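Long-range contacts in leucyl aminopeptidase (Trypanosoma brucei brucei, PDB 5NTD), which probably removes N-terminal residues such as leucine from peptides as a hexameric M17 aminopeptidase with two manganese ions, here bound to bestatin: residues 289-294 with 371-376; 297-302 with 367-372; 363-368 with 458-463. All coordinates share one frame; numbering follows the deposited sequence.

Overall arrangement
All three contacts are buried and lie in the catalytic domain, but at increasing distance from the centre of the chain: about 16 Å, 25 Å and 30 Å, measured centre to centre. Contact 1 is almost wholly metal coordination, with no hydrogen bond between its segments. Contact 2 shares D371 and A372 with it and adds to the metal bonds of D371 a salt bridge, a hydroxyl-backbone bond and a bridging water. Contact 3 shares V367 and I368 with contact 2 and is parallel strand pairing, partly exposed. N462 of contact 3 links all three, its ND2 reaching N369 O and A372 O. Contacts 2 and 3 both pack against the same neighbouring subunit; contact 1 meets another through Y293.

Contact 1. Residues 289-294 with 371-376. With MN (manganese (II) ion), chain B; MN (manganese (II) ion), chain C; BES (2-(3-amino-2-hydroxy-4-phenyl-butyrylamino)-4-methyl-pentanoic acid), chain D; BCT (bicarbonate ion), chain E.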
loop_
_atom_site.group_PDB
_atom_site.type_symbol
_atom_site.label_atom_id
_atom_site.label_comp_id
_atom_site.label_asym_id
_atom_site.label_seq_id
_atom_site.Cartn_x
_atom_site.Cartn_y
_atom_site.Cartn_z
ATOM N N LYS G 289 -12.085 19.362 -21.986
ATOM C CA LYS G 289 -11.178 18.193 -21.814
ATOM C C LYS G 289 -11.920 16.997 -22.382
ATOM O O LYS G 289 -12.919 16.539 -21.824
ATOM C CB LYS G 289 -10.786 17.961 -20.340
ATOM C CG LYS G 289 -9.934 16.716 -20.099
ATOM C CD LYS G 289 -9.722 16.393 -18.600
ATOM C CE LYS G 289 -8.973 15.068 -18.380
ATOM N NZ LYS G 289 -8.835 14.571 -16.981
ATOM N N GLY G 290 -11.419 16.501 -23.493
ATOM C CA GLY G 290 -12.031 15.362 -24.171
ATOM C C GLY G 290 -11.203 14.106 -24.107
ATOM O O GLY G 290 -10.835 13.516 -25.123
ATOM N N ILE G 291 -10.871 13.706 -22.895
ATOM C CA ILE G 291 -10.057 12.486 -22.701
ATOM C C ILE G 291 -11.028 11.326 -22.720
ATOM O O ILE G 291 -11.695 11.028 -21.730
ATOM C CB ILE G 291 -9.202 12.522 -21.426
ATOM C CG1 ILE G 291 -8.208 13.691 -21.508
ATOM C CG2 ILE G 291 -8.452 11.213 -21.224
ATOM C CD1 ILE G 291 -7.221 13.652 -22.672
ATOM N N VAL G 292 -11.102 10.680 -23.866
ATOM C CA VAL G 292 -12.069 9.571 -24.102
ATOM C C VAL G 292 -11.867 8.411 -23.138
ATOM O O VAL G 292 -12.806 7.707 -22.796
ATOM C CB VAL G 292 -12.032 9.062 -25.548
ATOM C CG1 VAL G 292 -12.594 10.141 -26.451
ATOM C CG2 VAL G 292 -10.627 8.687 -25.982
ATOM N N TYR G 293 -10.610 8.210 -22.763
ATOM C CA TYR G 293 -10.247 7.316 -21.668
ATOM C C TYR G 293 -8.903 7.702 -21.065
ATOM O O TYR G 293 -7.973 8.045 -21.772
ATOM C CB TYR G 293 -10.192 5.901 -22.140
ATOM C CG TYR G 293 -10.170 4.856 -21.039
ATOM C CD1 TYR G 293 -11.268 4.680 -20.191
ATOM C CD2 TYR G 293 -9.052 4.057 -20.839
ATOM C CE1 TYR G 293 -11.260 3.720 -19.213
ATOM C CE2 TYR G 293 -9.027 3.087 -19.857
ATOM C CZ TYR G 293 -10.127 2.914 -19.046
ATOM O OH TYR G 293 -10.120 1.949 -18.065
ATOM N N ASP G 294 -8.870 7.723 -19.737
ATOM C CA ASP G 294 -7.692 8.161 -18.939
ATOM C C ASP G 294 -7.216 6.902 -18.209
ATOM O O ASP G 294 -7.633 6.632 -17.090
ATOM C CB ASP G 294 -8.054 9.293 -17.919
ATOM C CG ASP G 294 -6.811 9.981 -17.277
ATOM O OD1 ASP G 294 -5.713 9.531 -17.655
ATOM O OD2 ASP G 294 -6.936 11.019 -16.463
ATOM N N ASP G 371 -0.367 11.207 -15.610
ATOM C CA ASP G 371 -1.803 11.126 -15.233
ATOM C C ASP G 371 -2.434 12.485 -14.933
ATOM O O ASP G 371 -3.693 12.600 -14.793
ATOM C CB ASP G 371 -2.035 10.182 -14.066
ATOM C CG ASP G 371 -3.461 9.742 -13.955
ATOM O OD1 ASP G 371 -4.331 10.028 -14.874
ATOM O OD2 ASP G 371 -3.750 9.176 -12.893
ATOM N N ALA G 372 -1.570 13.493 -14.913
ATOM C CA ALA G 372 -1.989 14.916 -14.976
ATOM C C ALA G 372 -1.974 15.434 -16.433
ATOM O O ALA G 372 -1.274 16.390 -16.785
ATOM C CB ALA G 372 -1.129 15.787 -14.079
ATOM N N GLU G 373 -2.752 14.748 -17.240
ATOM C CA GLU G 373 -2.798 14.948 -18.705
ATOM C C GLU G 373 -3.749 16.066 -19.123
ATOM O O GLU G 373 -3.560 16.717 -20.130
ATOM C CB GLU G 373 -3.193 13.651 -19.401
ATOM C CG GLU G 373 -4.697 13.289 -19.485
ATOM C CD GLU G 373 -5.405 12.927 -18.186
ATOM O OE1 GLU G 373 -6.683 13.069 -18.120
ATOM O OE2 GLU G 373 -4.716 12.450 -17.201
ATOM N N GLY G 374 -4.781 16.242 -18.333
ATOM C CA GLY G 374 -5.889 17.106 -18.685
ATOM C C GLY G 374 -5.444 18.530 -18.801
ATOM O O GLY G 374 -5.769 19.226 -19.754
ATOM N N ARG G 375 -4.678 18.967 -17.828
ATOM C CA ARG G 375 -4.235 20.336 -17.803
ATOM C C ARG G 375 -3.335 20.643 -18.990
ATOM O O ARG G 375 -3.289 21.768 -19.488
ATOM C CB ARG G 375 -3.548 20.657 -16.472
ATOM C CG ARG G 375 -2.196 20.011 -16.310
ATOM C CD ARG G 375 -1.756 20.077 -14.860
ATOM N NE ARG G 375 -2.594 19.216 -14.016
ATOM C CZ ARG G 375 -2.564 19.217 -12.692
ATOM N NH1 ARG G 375 -1.745 20.039 -12.045
ATOM N NH2 ARG G 375 -3.364 18.446 -12.025
ATOM N N ILE G 376 -2.600 19.629 -19.429
ATOM C CA ILE G 376 -1.683 19.782 -20.589
ATOM C C ILE G 376 -2.481 19.992 -21.879
ATOM O O ILE G 376 -2.248 20.872 -22.677
ATOM C CB ILE G 376 -0.772 18.552 -20.736
ATOM C CG1 ILE G 376 0.234 18.528 -19.567
ATOM C CG2 ILE G 376 -0.055 18.575 -22.069
ATOM C CD1 ILE G 376 1.073 17.286 -19.494
HETATM MN MN MN B . -5.292 11.606 -15.500
HETATM MN MN MN C . -8.023 12.694 -16.740
HETATM N N2 BES D . -9.243 12.541 -15.134
HETATM C C1 BES D . -8.562 12.558 -13.840
HETATM C C6 BES D . -9.364 13.285 -12.733
HETATM C C7 BES D . -10.445 12.510 -12.031
HETATM C C8 BES D . -11.720 12.417 -12.571
HETATM C C12 BES D . -10.205 11.919 -10.797
HETATM C C9 BES D . -12.723 11.709 -11.914
HETATM C C11 BES D . -11.213 11.202 -10.134
HETATM C C10 BES D . -12.471 11.088 -10.693
HETATM C C2 BES D . -7.188 13.219 -14.083
HETATM O O2 BES D . -6.657 13.022 -15.429
HETATM C C3 BES D . -6.209 12.604 -13.126
HETATM O O3 BES D . -5.650 11.572 -13.566
HETATM N N1 BES D . -6.059 13.290 -11.982
HETATM C C4 BES D . -5.187 12.932 -10.903
HETATM C C13 BES D . -3.816 13.584 -11.041
HETATM C C14 BES D . -2.724 12.970 -10.167
HETATM C C15 BES D . -2.624 11.450 -10.140
HETATM C C16 BES D . -1.376 13.470 -10.624
HETATM C C5 BES D . -5.750 13.374 -9.595
HETATM O O1 BES D . -5.640 12.604 -8.641
HETATM O O4 BES D . -6.288 14.480 -9.495
HETATM C C BCT E . -4.998 16.570 -14.773
HETATM O O1 BCT E . -5.518 15.745 -15.709
HETATM O O2 BCT E . -4.369 17.595 -15.042
HETATM O O3 BCT E . -5.109 16.277 -13.558
#
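E373 presents its carboxylate tip to tip to that of D294, the two planes turned 71° apart. E373 OE1 lies only 2.6 Å from D294 OD2, close because both bind metal. D294 OD2 bridges the pair of manganese ions, at 2.0 Å from each, while D294 OD1 accepts from N344 ND2; the glutamate spans the ions, OE1 on the chain C ion and OE2 on the chain B ion. It gets there by a folded chain, CG held between the backbone N and the carbonyl carbon (chi1 82°) with a second bend at chi2. I291 packs on this fold, its CG1 3.8 Å from E373 OE1, giving the acid an apolar flank. D371 grips the chain B ion through both its carbonyl O and OD1, and its OD2 turns to K301.

K289 crosses E373 at about a right angle, fully extended, and brings NZ to 2.1 Å from the chain C manganese, where D312 is a further ligand. This is the two-metal centre of the M17 aminopeptidases, with K289 on strand 283-291 of the catalytic domain's large mixed sheet; bestatin adds its amine N2 to the chain C ion, O3 to the chain B ion and a shared O2 to both. The lysine runs close over G374, with K289 CE 3.7 Å from G374 CA; a glycine suits this place because a CB would fall on K289 CE.

The turn beyond E373 holds a bicarbonate, probably from the crystallisation liquor. G374 N donates to its O1 at 2.8 Å. R375 NE meets O2 at 2.6 Å almost straight (173°), and R375 NH2 reaches O3 at 3.2 Å, the anion lying at the guanidinium edge. A bicarbonate in this position of bovine lens leucine aminopeptidase has been proposed as the general base.

Contact 2. Residues 297-302 with 367-372; sequences GLALKP and VINTDA. With MN (manganese (II) ion), chain B; BES (2-(3-amino-2-hydroxy-4-phenyl-butyrylamino)-4-methyl-pentanoic acid), chain D.
K301 directs its ammonium group to a carboxylate, that of D371, which is at the same time a manganese ligand. The salt bridge runs from K301 NZ to D371 OD2 at 2.7 Å, on the syn lone pair of that oxygen, with a weaker branch to OD1, the metal-bound atom. The lysine chain is straight until its last torsion, where a turn (chi4 -67°) carries NZ round to the acid and toward bestatin; its approach to bestatin O3 is doubtful, as that atom sits too close to its neighbours. A water donates to both D371 OD2 and A299 O, so OD2 is held by two donors, and the carboxylate is probably fixed in rotation for the metal.

Upstream, the backbones meet at A299, the centre of an inverse gamma turn. A299 N donates to T370 OG1 at 2.9 Å (163°), and the same hydroxyl is bonded to G296 O. A299 CB rests 3.2 Å from N369 OD1, so a small residue fits well here. G297 has positive phi, easiest for glycine, and a CB there would press tightly on T370 OG1.

N369 OD1 in turn accepts D371 N at 2.7 Å, within the carbonyl plane, forming an Asx turn inside a type I turn closed by A372 N to N369 O at 3.2 Å. A303 of a neighbouring subunit packs on A299 and N369. N369 to R375 reads NTDAEGR, the signature of the M17 family, whose bend shapes the metal site.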
loop_
_atom_site.group_PDB
_atom_site.type_symbol
_atom_site.label_atom_id
_atom_site.label_comp_id
_atom_site.label_asym_id
_atom_site.label_seq_id
_atom_site.Cartn_x
_atom_site.Cartn_y
_atom_site.Cartn_z
ATOM N N GLY G 297 -1.733 6.917 -18.422
ATOM C CA GLY G 297 -0.504 6.781 -19.188
ATOM C C GLY G 297 0.500 5.914 -18.397
ATOM O O GLY G 297 0.131 5.010 -17.665
ATOM N N LEU G 298 1.771 6.207 -18.565
ATOM C CA LEU G 298 2.830 5.465 -17.876
ATOM C C LEU G 298 2.640 5.488 -16.330
ATOM O O LEU G 298 3.002 4.533 -15.648
ATOM C CB LEU G 298 4.241 5.969 -18.280
ATOM C CG LEU G 298 4.738 5.380 -19.600
ATOM C CD1 LEU G 298 6.001 6.091 -20.047
ATOM C CD2 LEU G 298 5.028 3.891 -19.493
ATOM N N ALA G 299 2.097 6.599 -15.846
ATOM C CA ALA G 299 1.622 6.746 -14.473
ATOM C C ALA G 299 0.269 6.063 -14.355
ATOM O O ALA G 299 -0.762 6.678 -14.086
ATOM C CB ALA G 299 1.525 8.212 -14.066
ATOM N N LEU G 300 0.306 4.765 -14.524
ATOM C CA LEU G 300 -0.893 3.960 -14.653
ATOM C C LEU G 300 -1.789 4.011 -13.398
ATOM O O LEU G 300 -1.328 3.811 -12.280
ATOM C CB LEU G 300 -0.521 2.514 -14.976
ATOM C CG LEU G 300 -1.646 1.544 -15.351
ATOM C CD1 LEU G 300 -2.210 1.907 -16.723
ATOM C CD2 LEU G 300 -1.093 0.120 -15.371
ATOM N N LYS G 301 -3.066 4.208 -13.604
ATOM C CA LYS G 301 -4.047 4.141 -12.522
ATOM C C LYS G 301 -4.307 2.703 -12.083
ATOM O O LYS G 301 -4.339 1.811 -12.906
ATOM C CB LYS G 301 -5.400 4.708 -12.935
ATOM C CG LYS G 301 -5.383 6.159 -13.292
ATOM C CD LYS G 301 -6.788 6.619 -13.653
ATOM C CE LYS G 301 -6.757 8.064 -14.080
ATOM N NZ LYS G 301 -6.404 8.962 -12.946
ATOM N N PRO G 302 -4.559 2.500 -10.774
ATOM C CA PRO G 302 -5.096 1.218 -10.345
ATOM C C PRO G 302 -6.473 1.039 -10.927
ATOM O O PRO G 302 -7.150 2.015 -11.237
ATOM C CB PRO G 302 -5.164 1.347 -8.824
ATOM C CG PRO G 302 -4.320 2.534 -8.478
ATOM C CD PRO G 302 -4.399 3.440 -9.656
ATOM N N VAL G 367 7.103 16.962 -17.656
ATOM C CA VAL G 367 6.063 16.038 -17.229
ATOM C C VAL G 367 6.558 15.236 -16.009
ATOM O O VAL G 367 7.365 14.345 -16.121
ATOM C CB VAL G 367 5.654 15.074 -18.326
ATOM C CG1 VAL G 367 4.543 14.139 -17.859
ATOM C CG2 VAL G 367 5.175 15.863 -19.535
ATOM N N ILE G 368 6.033 15.582 -14.852
ATOM C CA ILE G 368 6.304 14.896 -13.584
ATOM C C ILE G 368 5.440 13.659 -13.485
ATOM O O ILE G 368 5.866 12.618 -13.012
ATOM C CB ILE G 368 5.966 15.791 -12.377
ATOM C CG1 ILE G 368 6.763 17.086 -12.412
ATOM C CG2 ILE G 368 6.219 15.083 -11.041
ATOM C CD1 ILE G 368 8.265 16.906 -12.501
ATOM N N ASN G 369 4.216 13.783 -13.957
ATOM C CA ASN G 369 3.234 12.700 -13.879
ATOM C C ASN G 369 2.302 12.727 -15.082
ATOM O O ASN G 369 1.573 13.675 -15.293
ATOM C CB ASN G 369 2.443 12.814 -12.587
ATOM C CG ASN G 369 1.608 11.589 -12.300
ATOM O OD1 ASN G 369 0.802 11.164 -13.122
ATOM N ND2 ASN G 369 1.758 11.040 -11.111
ATOM N N THR G 370 2.298 11.639 -15.836
ATOM C CA THR G 370 1.517 11.546 -17.074
ATOM C C THR G 370 0.026 11.501 -16.839
ATOM O O THR G 370 -0.754 11.672 -17.775
ATOM C CB THR G 370 1.883 10.309 -17.912
ATOM O OG1 THR G 370 1.698 9.124 -17.147
ATOM C CG2 THR G 370 3.354 10.412 -18.398
ATOM N N ASP G 371 -0.367 11.207 -15.610
ATOM C CA ASP G 371 -1.803 11.126 -15.233
ATOM C C ASP G 371 -2.434 12.485 -14.933
ATOM O O ASP G 371 -3.693 12.600 -14.793
ATOM C CB ASP G 371 -2.035 10.182 -14.066
ATOM C CG ASP G 371 -3.461 9.742 -13.955
ATOM O OD1 ASP G 371 -4.331 10.028 -14.874
ATOM O OD2 ASP G 371 -3.750 9.176 -12.893
ATOM N N ALA G 372 -1.570 13.493 -14.913
ATOM C CA ALA G 372 -1.989 14.916 -14.976
ATOM C C ALA G 372 -1.974 15.434 -16.433
ATOM O O ALA G 372 -1.274 16.390 -16.785
ATOM C CB ALA G 372 -1.129 15.787 -14.079
HETATM MN MN MN B . -5.292 11.606 -15.500
HETATM N N2 BES D . -9.243 12.541 -15.134
HETATM C C1 BES D . -8.562 12.558 -13.840
HETATM C C6 BES D . -9.364 13.285 -12.733
HETATM C C7 BES D . -10.445 12.510 -12.031
HETATM C C8 BES D . -11.720 12.417 -12.571
HETATM C C12 BES D . -10.205 11.919 -10.797
HETATM C C9 BES D . -12.723 11.709 -11.914
HETATM C C11 BES D . -11.213 11.202 -10.134
HETATM C C10 BES D . -12.471 11.088 -10.693
HETATM C C2 BES D . -7.188 13.219 -14.083
HETATM O O2 BES D . -6.657 13.022 -15.429
HETATM C C3 BES D . -6.209 12.604 -13.126
HETATM O O3 BES D . -5.650 11.572 -13.566
HETATM N N1 BES D . -6.059 13.290 -11.982
HETATM C C4 BES D . -5.187 12.932 -10.903
HETATM C C13 BES D . -3.816 13.584 -11.041
HETATM C C14 BES D . -2.724 12.970 -10.167
HETATM C C15 BES D . -2.624 11.450 -10.140
HETATM C C16 BES D . -1.376 13.470 -10.624
HETATM C C5 BES D . -5.750 13.374 -9.595
HETATM O O1 BES D . -5.640 12.604 -8.641
HETATM O O4 BES D . -6.288 14.480 -9.495
HETATM O O HOH W 1 -1.747 7.645 -11.798
#

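Contact 3. Residues 363-368 with 458-463; sequences KTVEVI and ADMTNL
I368, N462 and M460 bury the most surface between segments 363-368 and 458-463. I368 lays CG1 on T461 CB at 3.5 Å, and its CB meets L463 CB, giving a branched apolar cover to the end of the pairing. Past the last strand residues, the side chain of N462 takes over the pairing: CG sits between the backbone N and the carbonyl carbon (chi1 81°), which brings N462 OD1 to I368 N at 2.9 Å, while N462 ND2 bonds N369 O and A372 O. An amide suits this place because it both accepts and donates.

M460 carries the regular part, M460 N bonding T364 O at 3.1 Å and M460 O receiving E366 N at 2.8 Å; N462 N then reaches E366 O. M460 CG packs on V365 CG2 at 3.9 Å, and the M460 methyl CE bends to K363 CD. At the start D459 and T364 exchange bonds, T364 N to D459 OD2 and D459 N to T364 OG1, each 2.9 Å; T364 OG1 is also bonded to A167 O of a neighbouring subunit. The result is a short parallel pair at the edge of a three-stranded mixed sheet with strand 356-358, from which L463 enters the bestatin pocket.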
loop_
_atom_site.group_PDB
_atom_site.type_symbol
_atom_site.label_atom_id
_atom_site.label_comp_id
_atom_site.label_asym_id
_atom_site.label_seq_id
_atom_site.Cartn_x
_atom_site.Cartn_y
_atom_site.Cartn_z
ATOM N N LYS G 363 5.733 27.709 -24.249
ATOM C CA LYS G 363 6.259 27.371 -22.926
ATOM C C LYS G 363 6.510 25.902 -22.823
ATOM O O LYS G 363 5.808 25.096 -23.452
ATOM C CB LYS G 363 5.310 27.806 -21.853
ATOM C CG LYS G 363 5.267 29.313 -21.754
ATOM C CD LYS G 363 4.406 29.793 -20.635
ATOM C CE LYS G 363 4.308 31.290 -20.707
ATOM N NZ LYS G 363 3.290 31.756 -19.733
ATOM N N THR G 364 7.555 25.555 -22.083
ATOM C CA THR G 364 7.970 24.141 -21.946
ATOM C C THR G 364 7.502 23.589 -20.620
ATOM O O THR G 364 7.498 24.281 -19.611
ATOM C CB THR G 364 9.476 23.929 -22.103
ATOM O OG1 THR G 364 10.171 24.762 -21.168
ATOM C CG2 THR G 364 9.920 24.232 -23.524
ATOM N N VAL G 365 7.052 22.352 -20.690
ATOM C CA VAL G 365 6.426 21.654 -19.559
ATOM C C VAL G 365 7.163 20.357 -19.308
ATOM O O VAL G 365 7.235 19.490 -20.152
ATOM C CB VAL G 365 4.951 21.353 -19.821
ATOM C CG1 VAL G 365 4.352 20.521 -18.694
ATOM C CG2 VAL G 365 4.171 22.652 -19.953
ATOM N N GLU G 366 7.762 20.269 -18.130
ATOM C CA GLU G 366 8.379 19.027 -17.669
ATOM C C GLU G 366 7.268 18.135 -17.090
ATOM O O GLU G 366 6.584 18.511 -16.152
ATOM C CB GLU G 366 9.408 19.285 -16.604
ATOM C CG GLU G 366 10.065 17.997 -16.082
ATOM C CD GLU G 366 11.112 18.227 -15.010
ATOM O OE1 GLU G 366 11.213 19.320 -14.423
ATOM O OE2 GLU G 366 11.898 17.291 -14.793
ATOM N N VAL G 367 7.103 16.962 -17.656
ATOM C CA VAL G 367 6.063 16.038 -17.229
ATOM C C VAL G 367 6.558 15.236 -16.009
ATOM O O VAL G 367 7.365 14.345 -16.121
ATOM C CB VAL G 367 5.654 15.074 -18.326
ATOM C CG1 VAL G 367 4.543 14.139 -17.859
ATOM C CG2 VAL G 367 5.175 15.863 -19.535
ATOM N N ILE G 368 6.033 15.582 -14.852
ATOM C CA ILE G 368 6.304 14.896 -13.584
ATOM C C ILE G 368 5.440 13.659 -13.485
ATOM O O ILE G 368 5.866 12.618 -13.012
ATOM C CB ILE G 368 5.966 15.791 -12.377
ATOM C CG1 ILE G 368 6.763 17.086 -12.412
ATOM C CG2 ILE G 368 6.219 15.083 -11.041
ATOM C CD1 ILE G 368 8.265 16.906 -12.501
ATOM N N ALA G 458 12.717 23.062 -17.400
ATOM C CA ALA G 458 11.641 23.563 -18.262
ATOM C C ALA G 458 11.067 24.807 -17.631
ATOM O O ALA G 458 11.347 25.106 -16.474
ATOM C CB ALA G 458 10.563 22.502 -18.450
ATOM N N ASP G 459 10.194 25.483 -18.358
ATOM C CA ASP G 459 9.503 26.671 -17.803
ATOM C C ASP G 459 8.654 26.312 -16.594
ATOM O O ASP G 459 8.600 27.040 -15.641
ATOM C CB ASP G 459 8.631 27.360 -18.839
ATOM C CG ASP G 459 9.431 27.975 -19.946
ATOM O OD1 ASP G 459 10.497 28.547 -19.672
ATOM O OD2 ASP G 459 8.998 27.854 -21.105
ATOM N N MET G 460 8.037 25.161 -16.645
ATOM C CA MET G 460 7.219 24.670 -15.534
ATOM C C MET G 460 7.115 23.154 -15.540
ATOM O O MET G 460 7.387 22.490 -16.545
ATOM C CB MET G 460 5.810 25.265 -15.605
ATOM C CG MET G 460 4.984 24.726 -16.780
ATOM S SD MET G 460 3.488 25.687 -17.105
ATOM C CE MET G 460 4.202 27.119 -17.886
ATOM N N THR G 461 6.674 22.611 -14.412
ATOM C CA THR G 461 6.212 21.202 -14.359
ATOM C C THR G 461 4.693 21.157 -14.630
ATOM O O THR G 461 4.042 22.183 -14.712
ATOM C CB THR G 461 6.461 20.566 -12.992
ATOM O OG1 THR G 461 5.644 21.232 -12.021
ATOM C CG2 THR G 461 7.941 20.691 -12.592
ATOM N N ASN G 462 4.165 19.959 -14.801
ATOM C CA ASN G 462 2.720 19.741 -14.860
ATOM C C ASN G 462 2.080 19.281 -13.551
ATOM O O ASN G 462 0.924 18.899 -13.529
ATOM C CB ASN G 462 2.361 18.757 -15.964
ATOM C CG ASN G 462 2.544 17.327 -15.556
ATOM O OD1 ASN G 462 3.520 16.966 -14.887
ATOM N ND2 ASN G 462 1.638 16.476 -16.010
ATOM N N LEU G 463 2.853 19.262 -12.484
ATOM C CA LEU G 463 2.351 18.790 -11.209
ATOM C C LEU G 463 2.980 19.524 -10.069
ATOM O O LEU G 463 4.168 19.748 -10.023
ATOM C CB LEU G 463 2.592 17.295 -11.033
ATOM C CG LEU G 463 1.879 16.630 -9.835
ATOM C CD1 LEU G 463 0.391 16.542 -10.089
ATOM C CD2 LEU G 463 2.402 15.244 -9.537
#